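Local coordinates for protein alkylhydroperoxidase AhpD core (Rhodospirillum rubrum, PDB 2OUW) that probably acts as an alkylhydroperoxidase, a peroxide-reducing oxidoreductase of the AhpD type within the carboxymuconolactone decarboxylase family, at residues 120-124 with 125-129. Residues are numbered along the deposited sequence; the frame is centred on the assembly and turned at random.
Sequences ALVTA and MQIPV
M125 N donates to L121 O over 3.0 Å, the last regular turn of helix 102-125, before Q126 leaves the helix with a positive phi of 51°. At the helix end the backbone bonds weaken: I127 N reaches back to V122 O at 3.4 Å, and Q126 N to T123 O at the same distance, both weak. With the positive phi at Q126, the C' residue, this 6→1 and 5→2 pair defines a Schellman motif ending the helix. Its usual apolar contact is present as well, V122 CG1 lying 4.1 Å from I127 CB, where the two side chains cross nearly perpendicularly. Around the turn, the bend at chi3 of selenomethionine M125 brings CE back over the preceding turn, 3.4 Å from L121 O. The amide of Q126 makes the one side-chain hydrogen bond between 120-124 and 125-129: NE2 gives a nearly straight N-H (168°) to T123 O at 2.8 Å, in the carbonyl plane on a lone pair. The fold of the Q126 chain at chi2 (-69°) turns its amide back to that carbonyl, while OE1 bonds S85 OG of the third subunit. Were Q126 cut back to an alanine, T123 O would probably lose its short amide bond, with the weak one from Q126 N remaining, and S85 of the third subunit its Q126 partner. I38 of the second subunit packs on V122, placing the helix end at a subunit interface.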
loop_
_atom_site.group_PDB
_atom_site.type_symbol
_atom_site.label_atom_id
_atom_site.label_comp_id
_atom_site.label_asym_id
_atom_site.label_seq_id
_atom_site.Cartn_x
_atom_site.Cartn_y
_atom_site.Cartn_z
ATOM N N ALA B 120 9.468 -6.323 1.176
ATOM C CA ALA B 120 10.022 -5.114 1.819
ATOM C C ALA B 120 11.554 -5.008 1.698
ATOM O O ALA B 120 12.103 -3.950 1.324
ATOM C CB ALA B 120 9.576 -5.076 3.296
ATOM N N LEU B 121 12.230 -6.134 1.961
ATOM C CA LEU B 121 13.684 -6.244 1.816
ATOM C C LEU B 121 14.140 -5.996 0.391
ATOM O O LEU B 121 15.050 -5.205 0.168
ATOM C CB LEU B 121 14.169 -7.608 2.296
ATOM C CG LEU B 121 14.043 -7.868 3.797
ATOM C CD1 LEU B 121 14.305 -9.319 4.160
ATOM C CD2 LEU B 121 14.967 -6.924 4.580
ATOM N N VAL B 122 13.483 -6.635 -0.581
ATOM C CA VAL B 122 13.798 -6.398 -1.991
ATOM C C VAL B 122 13.620 -4.908 -2.347
ATOM O O VAL B 122 14.427 -4.329 -3.045
ATOM C CB VAL B 122 12.931 -7.274 -2.891
ATOM C CG1 VAL B 122 13.060 -6.847 -4.356
ATOM C CG2 VAL B 122 13.319 -8.734 -2.720
ATOM N N THR B 123 12.577 -4.295 -1.826
ATOM C CA THR B 123 12.276 -2.914 -2.156
ATOM C C THR B 123 13.309 -1.997 -1.547
ATOM O O THR B 123 13.755 -1.059 -2.187
ATOM C CB THR B 123 10.846 -2.568 -1.685
ATOM O OG1 THR B 123 9.943 -3.392 -2.410
ATOM C CG2 THR B 123 10.502 -1.155 -1.934
ATOM N N ALA B 124 13.717 -2.284 -0.321
ATOM C CA ALA B 124 14.735 -1.468 0.324
ATOM C C ALA B 124 16.100 -1.601 -0.374
ATOM O O ALA B 124 16.869 -0.631 -0.437
ATOM C CB ALA B 124 14.848 -1.847 1.766
HETATM N N MSE B 125 16.397 -2.796 -0.892
HETATM C CA MSE B 125 17.668 -3.069 -1.582
HETATM C C MSE B 125 17.661 -2.693 -3.070
HETATM O O MSE B 125 18.724 -2.647 -3.710
HETATM C CB MSE B 125 18.043 -4.553 -1.425
HETATM C CG MSE B 125 18.391 -4.920 0.008
HETATM SE SE MSE B 125 18.998 -6.720 0.238
HETATM C CE MSE B 125 17.408 -7.664 -0.260
ATOM N N GLN B 126 16.472 -2.449 -3.611
ATOM C CA GLN B 126 16.268 -2.154 -5.009
ATOM C C GLN B 126 16.959 -3.194 -5.899
ATOM O O GLN B 126 17.641 -2.852 -6.873
ATOM C CB GLN B 126 16.757 -0.730 -5.320
ATOM C CG GLN B 126 15.864 0.343 -4.761
ATOM C CD GLN B 126 14.556 0.361 -5.465
ATOM O OE1 GLN B 126 14.501 0.678 -6.651
ATOM N NE2 GLN B 126 13.486 0.009 -4.761
ATOM N N ILE B 127 16.752 -4.465 -5.554
ATOM C CA ILE B 127 17.344 -5.581 -6.276
ATOM C C ILE B 127 16.872 -5.493 -7.717
ATOM O O ILE B 127 15.667 -5.455 -7.956
ATOM C CB ILE B 127 16.903 -6.994 -5.732
ATOM C CG1 ILE B 127 17.182 -7.160 -4.233
ATOM C CG2 ILE B 127 17.633 -8.100 -6.525
ATOM C CD1 ILE B 127 18.665 -7.009 -3.833
ATOM N N PRO B 128 17.810 -5.451 -8.677
ATOM C CA PRO B 128 17.432 -5.509 -10.075
ATOM C C PRO B 128 17.069 -6.919 -10.556
ATOM O O PRO B 128 17.650 -7.906 -10.084
ATOM C CB PRO B 128 18.699 -5.048 -10.794
ATOM C CG PRO B 128 19.775 -5.489 -9.908
ATOM C CD PRO B 128 19.274 -5.362 -8.521
ATOM N N VAL B 129 16.149 -6.978 -11.522
ATOM C CA VAL B 129 15.624 -8.220 -12.056
ATOM C C VAL B 129 16.743 -8.999 -12.736
ATOM O O VAL B 129 17.424 -8.483 -13.621
ATOM C CB VAL B 129 14.487 -7.958 -13.068
ATOM C CG1 VAL B 129 13.933 -9.272 -13.643
ATOM C CG2 VAL B 129 13.358 -7.164 -12.405
#